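Local coordinates for FHA domain-containing protein DDL (Arabidopsis thaliana, PDB 3VPY) that probably binds phosphothreonine-containing partners through its FHA domain, with Dicer-like 1 as the likely target, at residues I51-P56 with R124-L129; P85-L90 with D115-G120. One frame throughout, in Å; residues are numbered along the deposited sequence.

Contact 1: I51-P56 with R124-L129; sequences IPTDHP and REYVLL
Pro52 and Thr53, where the short strand 51-52 gives way to a loop, lie opposite the hydroxyl end of Tyr126 of strand 124-129 with the backbones well apart: Thr53 CA and Tyr126 CA are 11.0 Å from each other, and no hydrogen bond runs between the two segments. The two segments belong to the two sheets of the FHA beta sandwich, with 51-52 at the margin of the mixed sheet and 124-129 inside the antiparallel one. Tyr126 bridges most of the gap. CG is set opposite the carbonyl carbon (chi1 -53°), and the ring extends from there across the gap, bringing OH within 4.0 Å of Thr53 CG2. The two side chains cross at about a right angle, with the threonine methyl near the phenol oxygen. Direct contact is slight, and a water supplies the polar link. Phe42, on strand 39-43, and Phe119 also pack against Thr53, while Leu19 and Val21 of strand 18-23 touch Tyr126. The loop beyond Thr53 lies in the part of the FHA fold that commonly builds the phosphopeptide-binding surface, and Asp54 forms a salt bridge there with Arg46. The bridging water sits 2.6 Å from Tyr126 OH. It accepts a weak hydrogen bond from Arg124 NH1 at 3.2 Å. Pro52 takes part through its carbonyl oxygen, the water giving a weak hydrogen bond to Pro52 O at 3.4 Å.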
ATOM      1  N   ILE A  51      -1.017   2.546  11.013  1.00 17.54           N
ATOM      2  CA  ILE A  51       0.017   1.531  11.186  1.00 16.66           C
ATOM      3  C   ILE A  51       1.238   2.230  11.760  1.00 17.42           C
ATOM      4  O   ILE A  51       1.841   3.039  11.097  1.00 15.15           O
ATOM      5  CB  ILE A  51       0.305   0.796   9.865  1.00 16.76           C
ATOM      6  CG1 ILE A  51      -0.932  -0.040   9.460  1.00 16.38           C
ATOM      7  CG2 ILE A  51       1.541  -0.133  10.015  1.00 15.48           C
ATOM      8  CD1 ILE A  51      -0.897  -0.558   8.012  1.00 17.28           C
ATOM      9  N   PRO A  52       1.570   1.956  13.031  1.00 18.02           N
ATOM     10  CA  PRO A  52       2.635   2.760  13.621  1.00 18.68           C
ATOM     11  C   PRO A  52       3.988   2.298  13.103  1.00 17.71           C
ATOM     12  O   PRO A  52       4.208   1.095  12.914  1.00 18.37           O
ATOM     13  CB  PRO A  52       2.489   2.514  15.137  1.00 19.87           C
ATOM     14  CG  PRO A  52       1.707   1.256  15.258  1.00 21.49           C
ATOM     15  CD  PRO A  52       1.058   0.920  13.943  1.00 19.39           C
ATOM     16  N   THR A  53       4.861   3.255  12.817  1.00 16.99           N
ATOM     17  CA  THR A  53       6.229   2.975  12.414  1.00 16.24           C
ATOM     18  C   THR A  53       7.120   3.544  13.508  1.00 16.82           C
ATOM     19  O   THR A  53       7.513   4.719  13.484  1.00 16.54           O
ATOM     20  CB  THR A  53       6.556   3.590  11.036  1.00 15.78           C
ATOM     21  OG1 THR A  53       6.354   5.018  11.091  1.00 17.24           O
ATOM     22  CG2 THR A  53       5.670   2.961   9.977  1.00 14.40           C
ATOM     23  N   ASP A  54       7.418   2.704  14.490  1.00 15.94           N
ATOM     24  CA  ASP A  54       8.032   3.165  15.735  1.00 17.03           C
ATOM     25  C   ASP A  54       9.529   3.501  15.640  1.00 16.53           C
ATOM     26  O   ASP A  54      10.064   4.162  16.524  1.00 16.64           O
ATOM     27  CB  ASP A  54       7.799   2.125  16.838  1.00 18.40           C
ATOM     28  CG  ASP A  54       6.336   2.057  17.298  1.00 23.33           C
ATOM     29  OD1 ASP A  54       5.618   3.090  17.297  1.00 28.36           O
ATOM     30  OD2 ASP A  54       5.910   0.949  17.698  1.00 29.18           O
ATOM     31  N   HIS A  55      10.198   3.027  14.599  1.00 15.32           N
ATOM     32  CA  HIS A  55      11.646   3.255  14.487  1.00 15.29           C
ATOM     33  C   HIS A  55      11.970   4.762  14.551  1.00 15.00           C
ATOM     34  O   HIS A  55      11.262   5.575  13.947  1.00 15.39           O
ATOM     35  CB  HIS A  55      12.198   2.639  13.199  1.00 15.21           C
ATOM     36  CG  HIS A  55      13.691   2.558  13.178  1.00 17.15           C
ATOM     37  ND1 HIS A  55      14.492   3.541  12.631  1.00 16.56           N
ATOM     38  CD2 HIS A  55      14.532   1.627  13.688  1.00 17.02           C
ATOM     39  CE1 HIS A  55      15.759   3.213  12.792  1.00 17.77           C
ATOM     40  NE2 HIS A  55      15.811   2.054  13.431  1.00 16.77           N
ATOM     41  N   PRO A  56      12.997   5.147  15.322  1.00 15.16           N
ATOM     42  CA  PRO A  56      13.259   6.573  15.505  1.00 14.85           C
ATOM     43  C   PRO A  56      13.626   7.341  14.219  1.00 14.60           C
ATOM     44  O   PRO A  56      13.604   8.561  14.221  1.00 15.01           O
ATOM     45  CB  PRO A  56      14.405   6.601  16.543  1.00 15.50           C
ATOM     46  CG  PRO A  56      14.975   5.247  16.536  1.00 16.25           C
ATOM     47  CD  PRO A  56      13.883   4.308  16.147  1.00 15.26           C
ATOM     48  N   ARG A 124      12.478  -2.543  10.188  1.00 17.81           N
ATOM     49  CA  ARG A 124      11.284  -3.255   9.707  1.00 17.31           C
ATOM     50  C   ARG A 124      11.078  -3.065   8.214  1.00 17.42           C
ATOM     51  O   ARG A 124      11.530  -2.072   7.637  1.00 16.66           O
ATOM     52  CB  ARG A 124      10.036  -2.785  10.434  1.00 18.06           C
ATOM     53  CG  ARG A 124      10.051  -3.100  11.865  1.00 20.21           C
ATOM     54  CD  ARG A 124       8.671  -3.068  12.431  1.00 24.98           C
ATOM     55  NE  ARG A 124       8.792  -3.509  13.807  1.00 27.28           N
ATOM     56  CZ  ARG A 124       7.814  -4.045  14.511  1.00 27.06           C
ATOM     57  NH1 ARG A 124       6.602  -4.187  13.979  1.00 26.98           N
ATOM     58  NH2 ARG A 124       8.072  -4.418  15.758  1.00 28.79           N
ATOM     59  N   GLU A 125      10.414  -4.027   7.580  1.00 16.64           N
ATOM     60  CA  GLU A 125      10.088  -3.921   6.166  1.00 16.60           C
ATOM     61  C   GLU A 125       8.754  -4.592   5.972  1.00 15.14           C
ATOM     62  O   GLU A 125       8.327  -5.389   6.802  1.00 15.11           O
ATOM     63  CB  GLU A 125      11.109  -4.650   5.305  1.00 17.74           C
ATOM     64  CG  GLU A 125      12.515  -4.134   5.375  1.00 23.46           C
ATOM     65  CD  GLU A 125      13.425  -5.085   4.679  1.00 30.59           C
ATOM     66  OE1 GLU A 125      14.027  -5.935   5.379  1.00 34.16           O
ATOM     67  OE2 GLU A 125      13.489  -5.010   3.432  1.00 32.32           O
ATOM     68  N   TYR A 126       8.106  -4.271   4.867  1.00 13.65           N
ATOM     69  CA  TYR A 126       6.764  -4.755   4.598  1.00 13.68           C
ATOM     70  C   TYR A 126       6.675  -5.292   3.178  1.00 14.47           C
ATOM     71  O   TYR A 126       7.307  -4.747   2.268  1.00 15.51           O
ATOM     72  CB  TYR A 126       5.733  -3.629   4.773  1.00 14.19           C
ATOM     73  CG  TYR A 126       5.812  -2.932   6.103  1.00 13.43           C
ATOM     74  CD1 TYR A 126       4.949  -3.292   7.140  1.00 16.41           C
ATOM     75  CD2 TYR A 126       6.772  -1.932   6.334  1.00 15.05           C
ATOM     76  CE1 TYR A 126       5.014  -2.654   8.368  1.00 17.70           C
ATOM     77  CE2 TYR A 126       6.860  -1.290   7.563  1.00 15.89           C
ATOM     78  CZ  TYR A 126       5.970  -1.661   8.583  1.00 16.32           C
ATOM     79  OH  TYR A 126       6.037  -1.057   9.816  1.00 18.15           O
ATOM     80  N   VAL A 127       5.903  -6.358   2.997  1.00 12.93           N
ATOM     81  CA  VAL A 127       5.648  -6.904   1.671  1.00 12.84           C
ATOM     82  C   VAL A 127       4.142  -6.949   1.404  1.00 12.59           C
ATOM     83  O   VAL A 127       3.364  -7.455   2.236  1.00 12.50           O
ATOM     84  CB  VAL A 127       6.235  -8.339   1.517  1.00 13.46           C
ATOM     85  CG1 VAL A 127       5.741  -8.997   0.230  1.00 14.94           C
ATOM     86  CG2 VAL A 127       7.752  -8.279   1.524  1.00 14.45           C
ATOM     87  N   LEU A 128       3.746  -6.396   0.259  1.00 11.85           N
ATOM     88  CA  LEU A 128       2.344  -6.272  -0.104  1.00 12.18           C
ATOM     89  C   LEU A 128       1.896  -7.487  -0.892  1.00 12.49           C
ATOM     90  O   LEU A 128       2.555  -7.892  -1.840  1.00 13.29           O
ATOM     91  CB  LEU A 128       2.147  -5.002  -0.941  1.00 12.61           C
ATOM     92  CG  LEU A 128       0.717  -4.688  -1.348  1.00 13.98           C
ATOM     93  CD1 LEU A 128      -0.199  -4.404  -0.135  1.00 13.76           C
ATOM     94  CD2 LEU A 128       0.743  -3.485  -2.306  1.00 13.30           C
ATOM     95  N   LEU A 129       0.779  -8.088  -0.482  1.00 12.58           N
ATOM     96  CA  LEU A 129       0.222  -9.234  -1.206  1.00 14.84           C
ATOM     97  C   LEU A 129      -1.283  -9.212  -1.126  1.00 16.15           C
ATOM     98  O   LEU A 129      -1.861  -8.543  -0.276  1.00 16.38           O
ATOM     99  CB  LEU A 129       0.685 -10.553  -0.570  1.00 15.71           C
ATOM    100  CG  LEU A 129       2.046 -11.199  -0.820  1.00 18.59           C
ATOM    101  CD1 LEU A 129       2.021 -12.635  -0.244  1.00 21.89           C
ATOM    102  CD2 LEU A 129       2.452 -11.224  -2.309  1.00 19.41           C
TER
HETATM  103  O   HOH W   1       5.135  -2.072  12.061  1.00 31.52           O

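Contact 2: P85-L90 with D115-G120; sequences PYIMDL and DTIKFG
Asp89, two residues along the strand from Ile87, the side chain that reaches across to Ile117 and Phe119, has OD1 gripped by Ser92 OG and Thr96 OG1, which ties the end of strand 79-89 to the loop that follows and to strand 96-98, with OD2 adding a weak bond to Gly91 N. Between strands 79-89 and 116-119 lies the interior of the FHA beta sandwich: the first belongs to the mixed sheet, the second to the antiparallel one, and Ile87 CA stands 9.5 Å from Ile117 CA. Hydrocarbon spans that gap. Ile87 has CG1 opposite its backbone N (chi1 -169°) and an extended outer torsion (chi2 163°), which carries CD1 straight out to the facing sheet. There it meets Ile117 CG2 at 3.9 Å, the two isoleucines coming together tip to tip. The same methyl lies 4.1 Å from Phe119 CE1, at a slant to the ring. Thr96 and Ile98 touch Ile87 from strand 96-98, and Phe42 meets the ring of Phe119. At the start of 115-120, Asp115 is held through OD1 by Asn99 ND2 and through OD2 by Phe112 N, while Asn99 OD1 takes the N-H of Thr116. Ile117 CG2 is shared: besides touching Ile87 CD1, it lies 3.6 Å from Phe119 CZ, so methyl, methyl and ring close on one another.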
ATOM      1  N   PRO A  85      -3.918   0.217  -4.975  1.00 12.91           N
ATOM      2  CA  PRO A  85      -3.116   0.880  -3.943  1.00 12.50           C
ATOM      3  C   PRO A  85      -2.038   1.773  -4.534  1.00 12.16           C
ATOM      4  O   PRO A  85      -1.365   1.366  -5.483  1.00 13.28           O
ATOM      5  CB  PRO A  85      -2.455  -0.285  -3.199  1.00 12.31           C
ATOM      6  CG  PRO A  85      -2.311  -1.362  -4.251  1.00 12.22           C
ATOM      7  CD  PRO A  85      -3.493  -1.185  -5.202  1.00 13.35           C
ATOM      8  N   TYR A  86      -1.893   2.974  -3.959  1.00 12.19           N
ATOM      9  CA  TYR A  86      -0.797   3.913  -4.292  1.00 13.02           C
ATOM     10  C   TYR A  86      -0.129   4.377  -3.015  1.00 12.87           C
ATOM     11  O   TYR A  86      -0.816   4.644  -2.030  1.00 14.79           O
ATOM     12  CB  TYR A  86      -1.347   5.157  -5.019  1.00 13.00           C
ATOM     13  CG  TYR A  86      -1.902   4.778  -6.347  1.00 14.17           C
ATOM     14  CD1 TYR A  86      -1.198   5.037  -7.529  1.00 11.99           C
ATOM     15  CD2 TYR A  86      -3.148   4.136  -6.436  1.00 15.14           C
ATOM     16  CE1 TYR A  86      -1.728   4.630  -8.775  1.00 13.65           C
ATOM     17  CE2 TYR A  86      -3.675   3.736  -7.646  1.00 12.14           C
ATOM     18  CZ  TYR A  86      -2.963   3.976  -8.810  1.00 14.82           C
ATOM     19  OH  TYR A  86      -3.515   3.561  -9.988  1.00 15.47           O
ATOM     20  N   ILE A  87       1.188   4.475  -3.009  1.00 12.62           N
ATOM     21  CA  ILE A  87       1.860   5.004  -1.813  1.00 12.29           C
ATOM     22  C   ILE A  87       2.255   6.459  -2.071  1.00 13.41           C
ATOM     23  O   ILE A  87       2.559   6.824  -3.209  1.00 13.03           O
ATOM     24  CB  ILE A  87       3.084   4.133  -1.402  1.00 12.64           C
ATOM     25  CG1 ILE A  87       3.620   4.525  -0.023  1.00 12.48           C
ATOM     26  CG2 ILE A  87       4.202   4.204  -2.467  1.00 13.79           C
ATOM     27  CD1 ILE A  87       4.505   3.472   0.583  1.00 13.93           C
HETATM   28  N   MSE A  88       2.253   7.280  -1.019  1.00 13.36           N
HETATM   29  CA  MSE A  88       2.732   8.650  -1.131  1.00 15.54           C
HETATM   30  C   MSE A  88       3.533   8.989   0.121  1.00 13.84           C
HETATM   31  O   MSE A  88       3.037   8.829   1.246  1.00 13.48           O
HETATM   32  CB  MSE A  88       1.567   9.641  -1.308  1.00 16.18           C
HETATM   33  CG  MSE A  88       2.059  11.055  -1.416  1.00 17.53           C
HETATM   34 SE   MSE A  88       0.646  12.369  -1.759  1.00 26.99          SE
HETATM   35  CE  MSE A  88       0.385  12.185  -3.653  1.00 28.11           C
ATOM     36  N   ASP A  89       4.774   9.420  -0.083  1.00 12.96           N
ATOM     37  CA  ASP A  89       5.592   9.889   1.022  1.00 13.15           C
ATOM     38  C   ASP A  89       5.210  11.332   1.351  1.00 14.63           C
ATOM     39  O   ASP A  89       5.007  12.158   0.454  1.00 15.42           O
ATOM     40  CB  ASP A  89       7.067   9.782   0.698  1.00 13.98           C
ATOM     41  CG  ASP A  89       7.930  10.353   1.787  1.00 12.91           C
ATOM     42  OD1 ASP A  89       8.367   9.574   2.656  1.00 14.00           O
ATOM     43  OD2 ASP A  89       8.146  11.570   1.813  1.00 14.58           O
ATOM     44  N   LEU A  90       5.148  11.647   2.642  1.00 14.18           N
ATOM     45  CA  LEU A  90       4.622  12.947   3.055  1.00 16.41           C
ATOM     46  C   LEU A  90       5.733  13.945   3.342  1.00 16.95           C
ATOM     47  O   LEU A  90       5.589  14.814   4.222  1.00 20.24           O
ATOM     48  CB  LEU A  90       3.677  12.802   4.264  1.00 16.23           C
ATOM     49  CG  LEU A  90       2.526  11.809   4.049  1.00 15.94           C
ATOM     50  CD1 LEU A  90       1.726  11.585   5.321  1.00 18.02           C
ATOM     51  CD2 LEU A  90       1.599  12.317   2.967  1.00 16.01           C
ATOM     52  N   ASP A 115       5.701  -6.163  -3.848  1.00 13.56           N
ATOM     53  CA  ASP A 115       6.516  -4.997  -3.552  1.00 13.39           C
ATOM     54  C   ASP A 115       7.002  -5.030  -2.110  1.00 13.49           C
ATOM     55  O   ASP A 115       6.243  -5.403  -1.210  1.00 13.16           O
ATOM     56  CB  ASP A 115       5.729  -3.701  -3.734  1.00 12.71           C
ATOM     57  CG  ASP A 115       5.654  -3.245  -5.178  1.00 13.40           C
ATOM     58  OD1 ASP A 115       6.378  -3.790  -6.028  1.00 14.48           O
ATOM     59  OD2 ASP A 115       4.870  -2.303  -5.431  1.00 15.52           O
ATOM     60  N   THR A 116       8.241  -4.596  -1.894  1.00 13.23           N
ATOM     61  CA  THR A 116       8.742  -4.408  -0.537  1.00 13.96           C
ATOM     62  C   THR A 116       8.805  -2.928  -0.228  1.00 14.52           C
ATOM     63  O   THR A 116       9.288  -2.137  -1.025  1.00 15.24           O
ATOM     64  CB  THR A 116      10.132  -5.017  -0.360  1.00 15.13           C
ATOM     65  OG1 THR A 116      10.069  -6.406  -0.703  1.00 17.32           O
ATOM     66  CG2 THR A 116      10.585  -4.876   1.086  1.00 16.75           C
ATOM     67  N   ILE A 117       8.331  -2.576   0.946  1.00 13.69           N
ATOM     68  CA  ILE A 117       8.266  -1.192   1.385  1.00 13.87           C
ATOM     69  C   ILE A 117       9.076  -1.026   2.657  1.00 13.30           C
ATOM     70  O   ILE A 117       8.997  -1.863   3.565  1.00 13.01           O
ATOM     71  CB  ILE A 117       6.811  -0.812   1.659  1.00 15.05           C
ATOM     72  CG1 ILE A 117       5.988  -1.031   0.384  1.00 17.93           C
ATOM     73  CG2 ILE A 117       6.712   0.624   2.130  1.00 16.35           C
ATOM     74  CD1 ILE A 117       4.493  -0.967   0.605  1.00 22.23           C
ATOM     75  N   LYS A 118       9.824   0.067   2.727  1.00 12.30           N
ATOM     76  CA  LYS A 118      10.598   0.393   3.934  1.00 13.76           C
ATOM     77  C   LYS A 118      10.491   1.877   4.190  1.00 13.67           C
ATOM     78  O   LYS A 118      10.598   2.672   3.246  1.00 13.78           O
ATOM     79  CB  LYS A 118      12.065   0.030   3.744  1.00 14.43           C
ATOM     80  CG  LYS A 118      12.950   0.286   4.966  1.00 18.60           C
ATOM     81  CD  LYS A 118      14.410   0.155   4.565  1.00 26.47           C
ATOM     82  CE  LYS A 118      15.323   0.118   5.744  1.00 30.18           C
ATOM     83  NZ  LYS A 118      16.527  -0.732   5.423  1.00 35.09           N
ATOM     84  N   PHE A 119      10.321   2.244   5.460  1.00 12.95           N
ATOM     85  CA  PHE A 119      10.217   3.649   5.832  1.00 12.82           C
ATOM     86  C   PHE A 119      11.500   4.052   6.532  1.00 13.77           C
ATOM     87  O   PHE A 119      11.938   3.397   7.486  1.00 14.37           O
ATOM     88  CB  PHE A 119       8.980   3.877   6.727  1.00 12.47           C
ATOM     89  CG  PHE A 119       7.696   3.397   6.109  1.00 12.97           C
ATOM     90  CD1 PHE A 119       7.131   4.085   5.020  1.00 14.77           C
ATOM     91  CD2 PHE A 119       7.040   2.264   6.599  1.00 14.61           C
ATOM     92  CE1 PHE A 119       5.917   3.643   4.420  1.00 14.82           C
ATOM     93  CE2 PHE A 119       5.840   1.808   6.009  1.00 15.84           C
ATOM     94  CZ  PHE A 119       5.280   2.509   4.904  1.00 15.84           C
ATOM     95  N   GLY A 120      12.095   5.143   6.054  1.00 14.18           N
ATOM     96  CA  GLY A 120      13.325   5.671   6.590  1.00 15.78           C
ATOM     97  C   GLY A 120      14.439   4.645   6.657  1.00 16.36           C
ATOM     98  O   GLY A 120      14.692   3.923   5.687  1.00 17.10           O
TER

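Both contacts join the two sheets of the sandwich, and their antiparallel-sheet halves are neighbouring strands: Tyr126 O and Ile117 N, 2.7 Å apart, make a probable hydrogen bond between 124-129 and 116-119. Contact 2 lies deeper, its centre about 7 Å from the centre of the chain against about 11 Å for contact 1, and it is purely apolar across the gap. Contact 1 is also largely buried, but at its greater distance from the centre of the chain a water and a phenol oxygen do the bridging. The aromatic rings make them continuous: Tyr126 CE2 packs 3.6 Å from Phe119 CE2.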